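Local coordinates for protein TRAP dicarboxylate transporter, DctP subunit (Anaerococcus prevoti, PDB 4N91) that binds D-glucuronate as either its alpha or beta anomer, probably as the solute-binding component of a TRAP transporter, at residues 155-160 with 203-208; 182-187 with 308-313. All blocks are in the same frame, centred on the assembly; numbering follows the deposited sequence.

Contact 1: residues 155-160 with 203-208; sequences SFYTKD and TALQSG
Y157 and L205 meet through a light, purely apolar touch: CE2 on the ring edge of Y157 stands 4.4 Å from CD1 of L205, and that methyl lies near the ring plane, so this is an edge approach and no CH-pi contact. The tyrosine reaches the helix because CG sits between its backbone N and carbonyl carbon (chi1 48°), which turns the ring from the strand toward L205. The second touch is more exposed: CD of K159 comes within 4.5 Å of the backbone O of L205. No hydrogen bond crosses the interface, and only 107 Å² is buried, both sides summed. The K159 chain runs extended to CE and bends at its last torsion, bringing NZ to OD1 of D160 in a weak salt bridge of 3.4 Å. This is strand-against-helix packing in a family 7 solute-binding protein: strand 154-158 runs between antiparallel neighbours 212-215 and 231-238, and the end of helix 201-207 comes alongside its C-terminal end, with the CA atoms of K159 and L205 7.9 Å apart. That helix end is closed by a Schellman motif in which G208, with positive phi, donates N to O of L205 at 3.2 Å. In the same last turn, O of T203 accepts two bonds from S207, from its N and from its OG, the latter at 3.1 Å. V228 touches both K159 and Q206, while C229 packs on L205. The hydroxyl of Y157 is hydrogen-bonded to H225 ND1, which ties down the far end of the ring, and S219 and L220 pack against the tyrosine. Its side chain also lies about 4 Å, nearest atoms, from that of N215, a residue that binds the glucuronate, and about 7 Å from the bound sugar, a position consistent with a second-shell role.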
loop_
_atom_site.group_PDB
_atom_site.type_symbol
_atom_site.label_atom_id
_atom_site.label_comp_id
_atom_site.label_asym_id
_atom_site.label_seq_id
_atom_site.Cartn_x
_atom_site.Cartn_y
_atom_site.Cartn_z
ATOM N N SER A 155 -4.347 -10.284 -2.946
ATOM C CA SER A 155 -4.775 -11.663 -3.004
ATOM C C SER A 155 -3.560 -12.583 -3.053
ATOM O O SER A 155 -2.503 -12.163 -3.515
ATOM C CB SER A 155 -5.558 -11.894 -4.285
ATOM O OG SER A 155 -6.840 -11.296 -4.218
ATOM N N PHE A 156 -3.751 -13.856 -2.684
ATOM C CA PHE A 156 -2.662 -14.837 -2.673
ATOM C C PHE A 156 -2.256 -15.306 -4.061
ATOM O O PHE A 156 -3.100 -15.567 -4.927
ATOM C CB PHE A 156 -3.067 -16.040 -1.815
ATOM C CG PHE A 156 -3.181 -15.706 -0.359
ATOM C CD1 PHE A 156 -2.063 -15.379 0.361
ATOM C CD2 PHE A 156 -4.418 -15.699 0.287
ATOM C CE1 PHE A 156 -2.162 -15.025 1.700
ATOM C CE2 PHE A 156 -4.512 -15.361 1.607
ATOM C CZ PHE A 156 -3.394 -15.017 2.316
ATOM N N TYR A 157 -0.959 -15.471 -4.254
ATOM C CA TYR A 157 -0.461 -16.183 -5.429
ATOM C C TYR A 157 0.658 -17.113 -4.989
ATOM O O TYR A 157 1.417 -16.832 -4.062
ATOM C CB TYR A 157 0.002 -15.243 -6.543
ATOM C CG TYR A 157 0.931 -14.096 -6.155
ATOM C CD1 TYR A 157 0.419 -12.878 -5.732
ATOM C CD2 TYR A 157 2.316 -14.225 -6.241
ATOM C CE1 TYR A 157 1.253 -11.813 -5.421
ATOM C CE2 TYR A 157 3.154 -13.184 -5.917
ATOM C CZ TYR A 157 2.617 -11.970 -5.516
ATOM O OH TYR A 157 3.435 -10.903 -5.214
ATOM N N THR A 158 0.725 -18.259 -5.655
ATOM C CA THR A 158 1.612 -19.312 -5.262
ATOM C C THR A 158 2.230 -19.987 -6.488
ATOM O O THR A 158 1.738 -19.864 -7.604
ATOM C CB THR A 158 0.825 -20.372 -4.486
ATOM O OG1 THR A 158 -0.313 -20.740 -5.271
ATOM C CG2 THR A 158 0.335 -19.841 -3.133
ATOM N N LYS A 159 3.318 -20.707 -6.241
ATOM C CA LYS A 159 4.047 -21.420 -7.278
ATOM C C LYS A 159 3.501 -22.800 -7.592
ATOM O O LYS A 159 3.278 -23.130 -8.762
ATOM C CB LYS A 159 5.516 -21.541 -6.833
ATOM C CG LYS A 159 6.400 -22.292 -7.814
ATOM C CD LYS A 159 7.861 -22.113 -7.432
ATOM C CE LYS A 159 8.795 -22.731 -8.456
ATOM N NZ LYS A 159 8.563 -24.185 -8.531
ATOM N N ASP A 160 3.350 -23.623 -6.565
ATOM C CA ASP A 160 3.167 -25.064 -6.766
ATOM C C ASP A 160 1.752 -25.534 -6.658
ATOM O O ASP A 160 1.365 -26.457 -7.365
ATOM C CB ASP A 160 4.006 -25.855 -5.765
ATOM C CG ASP A 160 5.493 -25.819 -6.099
ATOM O OD1 ASP A 160 5.830 -25.681 -7.299
ATOM O OD2 ASP A 160 6.313 -25.915 -5.161
ATOM N N THR A 203 13.377 -12.870 -6.065
ATOM C CA THR A 203 14.429 -13.851 -5.844
ATOM C C THR A 203 14.074 -14.863 -4.754
ATOM O O THR A 203 14.485 -16.019 -4.836
ATOM C CB THR A 203 15.783 -13.170 -5.526
ATOM O OG1 THR A 203 15.638 -12.336 -4.407
ATOM C CG2 THR A 203 16.253 -12.316 -6.685
ATOM N N ALA A 204 13.290 -14.452 -3.760
ATOM C CA ALA A 204 12.864 -15.362 -2.717
ATOM C C ALA A 204 11.928 -16.421 -3.318
ATOM O O ALA A 204 11.998 -17.587 -2.954
ATOM C CB ALA A 204 12.214 -14.629 -1.591
ATOM N N LEU A 205 11.055 -16.017 -4.245
ATOM C CA LEU A 205 10.186 -16.976 -4.934
ATOM C C LEU A 205 11.009 -17.929 -5.825
ATOM O O LEU A 205 10.784 -19.137 -5.845
ATOM C CB LEU A 205 9.156 -16.245 -5.801
ATOM C CG LEU A 205 8.061 -15.482 -5.063
ATOM C CD1 LEU A 205 7.402 -14.500 -6.018
ATOM C CD2 LEU A 205 7.028 -16.423 -4.433
ATOM N N GLN A 206 11.939 -17.365 -6.568
ATOM C CA GLN A 206 12.735 -18.144 -7.497
ATOM C C GLN A 206 13.565 -19.193 -6.759
ATOM O O GLN A 206 13.718 -20.322 -7.231
ATOM C CB GLN A 206 13.665 -17.220 -8.283
ATOM C CG GLN A 206 14.467 -17.936 -9.347
ATOM C CD GLN A 206 13.592 -18.613 -10.386
ATOM O OE1 GLN A 206 12.514 -18.117 -10.723
ATOM N NE2 GLN A 206 14.058 -19.754 -10.908
ATOM N N SER A 207 14.098 -18.832 -5.601
ATOM C CA SER A 207 14.992 -19.727 -4.859
ATOM C C SER A 207 14.234 -20.726 -3.979
ATOM O O SER A 207 14.840 -21.615 -3.390
ATOM C CB SER A 207 15.937 -18.907 -3.986
ATOM O OG SER A 207 15.214 -18.300 -2.914
ATOM N N GLY A 208 12.922 -20.559 -3.871
ATOM C CA GLY A 208 12.092 -21.467 -3.112
ATOM C C GLY A 208 12.112 -21.203 -1.616
ATOM O O GLY A 208 11.596 -21.998 -0.852
#

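Contact 2: residues 182-187 with 308-313; sequences NVRMMD and APLTKE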
loop_
_atom_site.group_PDB
_atom_site.type_symbol
_atom_site.label_atom_id
_atom_site.label_comp_id
_atom_site.label_asym_id
_atom_site.label_seq_id
_atom_site.Cartn_x
_atom_site.Cartn_y
_atom_site.Cartn_z
ATOM N N ASN A 182 -0.407 -8.433 9.295
ATOM C CA ASN A 182 -0.332 -9.466 8.282
ATOM C C ASN A 182 0.271 -10.760 8.789
ATOM O O ASN A 182 -0.111 -11.839 8.344
ATOM C CB ASN A 182 0.384 -8.958 7.030
ATOM C CG ASN A 182 -0.511 -8.037 6.218
ATOM O OD1 ASN A 182 -0.587 -6.846 6.477
ATOM N ND2 ASN A 182 -1.232 -8.612 5.257
ATOM N N VAL A 183 1.228 -10.675 9.699
ATOM C CA VAL A 183 1.735 -11.899 10.308
ATOM C C VAL A 183 0.607 -12.651 11.034
ATOM O O VAL A 183 0.441 -13.861 10.875
ATOM C CB VAL A 183 2.875 -11.599 11.257
ATOM C CG1 VAL A 183 3.251 -12.846 12.063
ATOM C CG2 VAL A 183 4.066 -11.075 10.465
ATOM N N ARG A 184 -0.172 -11.928 11.838
ATOM C CA ARG A 184 -1.290 -12.531 12.545
ATOM C C ARG A 184 -2.329 -13.103 11.570
ATOM O O ARG A 184 -2.887 -14.163 11.805
ATOM C CB ARG A 184 -1.937 -11.521 13.490
ATOM C CG ARG A 184 -3.118 -12.049 14.256
ATOM C CD ARG A 184 -2.768 -13.187 15.180
ATOM N NE ARG A 184 -3.942 -13.549 15.976
ATOM C CZ ARG A 184 -4.162 -14.753 16.488
ATOM N NH1 ARG A 184 -3.277 -15.735 16.315
ATOM N NH2 ARG A 184 -5.277 -14.976 17.176
HETATM N N MSE A 185 -2.582 -12.403 10.472
HETATM C CA MSE A 185 -3.506 -12.906 9.468
HETATM C C MSE A 185 -3.037 -14.267 8.945
HETATM O O MSE A 185 -3.851 -15.187 8.759
HETATM C CB MSE A 185 -3.630 -11.913 8.311
HETATM C CG MSE A 185 -4.681 -12.321 7.300
HETATM SE SE MSE A 185 -4.703 -11.101 5.757
HETATM C CE MSE A 185 -3.051 -11.700 4.878
HETATM N N MSE A 186 -1.732 -14.418 8.693
HETATM C CA MSE A 186 -1.247 -15.697 8.161
HETATM C C MSE A 186 -1.400 -16.790 9.217
HETATM O O MSE A 186 -1.744 -17.923 8.875
HETATM C CB MSE A 186 0.198 -15.641 7.684
HETATM C CG MSE A 186 0.451 -14.636 6.577
HETATM SE SE MSE A 186 -0.790 -14.787 5.047
HETATM C CE MSE A 186 -0.721 -16.665 4.740
ATOM N N ASP A 187 -1.156 -16.444 10.488
ATOM C CA ASP A 187 -1.310 -17.405 11.572
ATOM C C ASP A 187 -2.754 -17.928 11.641
ATOM O O ASP A 187 -2.975 -19.142 11.792
ATOM C CB ASP A 187 -0.968 -16.771 12.910
ATOM C CG ASP A 187 0.500 -16.512 13.094
ATOM O OD1 ASP A 187 1.340 -17.112 12.379
ATOM O OD2 ASP A 187 0.810 -15.712 13.998
ATOM N N ALA A 308 -11.561 -13.323 10.763
ATOM C CA ALA A 308 -12.441 -12.453 11.548
ATOM C C ALA A 308 -11.904 -12.128 12.951
ATOM O O ALA A 308 -12.015 -10.985 13.414
ATOM C CB ALA A 308 -13.835 -13.061 11.637
ATOM N N PRO A 309 -11.302 -13.116 13.635
ATOM C CA PRO A 309 -10.771 -12.799 14.968
ATOM C C PRO A 309 -9.753 -11.668 14.975
ATOM O O PRO A 309 -9.607 -10.983 15.975
ATOM C CB PRO A 309 -10.110 -14.105 15.405
ATOM C CG PRO A 309 -10.849 -15.157 14.672
ATOM C CD PRO A 309 -11.155 -14.548 13.322
ATOM N N LEU A 310 -9.050 -11.463 13.873
ATOM C CA LEU A 310 -8.066 -10.397 13.817
ATOM C C LEU A 310 -8.701 -9.026 14.008
ATOM O O LEU A 310 -8.186 -8.186 14.741
ATOM C CB LEU A 310 -7.329 -10.443 12.482
ATOM C CG LEU A 310 -6.193 -9.450 12.295
ATOM C CD1 LEU A 310 -5.272 -9.495 13.453
ATOM C CD2 LEU A 310 -5.432 -9.794 11.002
ATOM N N THR A 311 -9.824 -8.797 13.344
ATOM C CA THR A 311 -10.525 -7.529 13.485
ATOM C C THR A 311 -11.028 -7.351 14.911
ATOM O O THR A 311 -10.909 -6.263 15.489
ATOM C CB THR A 311 -11.669 -7.430 12.484
ATOM O OG1 THR A 311 -11.119 -7.385 11.159
ATOM C CG2 THR A 311 -12.533 -6.196 12.725
ATOM N N LYS A 312 -11.594 -8.413 15.475
ATOM C CA LYS A 312 -12.054 -8.374 16.861
ATOM C C LYS A 312 -10.908 -8.020 17.804
ATOM O O LYS A 312 -11.070 -7.190 18.692
ATOM C CB LYS A 312 -12.686 -9.713 17.257
ATOM C CG LYS A 312 -13.169 -9.777 18.709
ATOM C CD LYS A 312 -13.723 -11.158 19.053
ATOM C CE LYS A 312 -14.501 -11.152 20.371
ATOM N NZ LYS A 312 -13.625 -11.381 21.554
ATOM N N GLU A 313 -9.748 -8.648 17.598
ATOM C CA GLU A 313 -8.593 -8.470 18.466
ATOM C C GLU A 313 -8.039 -7.068 18.347
ATOM O O GLU A 313 -7.681 -6.442 19.330
ATOM C CB GLU A 313 -7.481 -9.463 18.070
ATOM C CG GLU A 313 -7.766 -10.899 18.449
ATOM C CD GLU A 313 -6.879 -11.909 17.714
ATOM O OE1 GLU A 313 -5.844 -11.521 17.115
ATOM O OE2 GLU A 313 -7.232 -13.113 17.734
#
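R184 and E313 present their flat groups edge to edge, with planes 24° apart, so the carboxylate is nearly coplanar with the guanidinium; neither segment lays an atom over a guanidinium face. The grip is side-on and two-pronged: NE of R184 donates to OE1 of E313 at 3.0 Å, and NH2 of R184 to OE2 of E313 at 2.8 Å. Both bonds are nearly straight and lie close to the guanidinium plane. OE1 uses its syn lone pair, and OE2 too is approached from its syn side, so each oxygen has its own nitrogen and the rotation of both groups is fixed. With CG of R184 anti to the backbone N (chi1 179°), that carbon is laid against the leucine, and the bend at chi2 (63°) then turns CD and the guanidinium toward the carboxylate. There CD1 of L310 lies 3.4 Å from CG of R184, a tight apolar contact, and its other methyl, CD2, comes 3.9 Å from CB of selenomethionine M185. An alanine in place of R184 would probably leave the E313 carboxylate without its cationic mate and free to turn, and uncover CD1 of L310. The helix segments run roughly antiparallel, at 139° between their N-to-C directions, with axes 9.8 Å apart at closest approach. Beyond the pair, P112 on a loop touches both M185 and L310, and L310 also packs on T181 and L188 of helix 180-188. The other side of that helix rests on the parallel strands 173-176 and 192-195 through M186, placing 180-188 between them and helix 301-317.

In the fold
From the N terminus, the chain first lays down 155-160, then helix 180-188 with 182-187, then 203-208, which closes contact 1 across 42 intervening residues. Only much later does helix 301-317 supply 308-313 and close contact 2, a loop of 120 residues. The first half of contact 2 thus falls within the loop of contact 1 and its second half beyond, so the two cross. Their centres are 22 Å apart, yet strand 154-158 joins them: F156 CE1 lies 3.6 Å from SE of M186. Contact 1 ties this strand to helix 201-207; contact 2 ties helix 180-188 to 301-317.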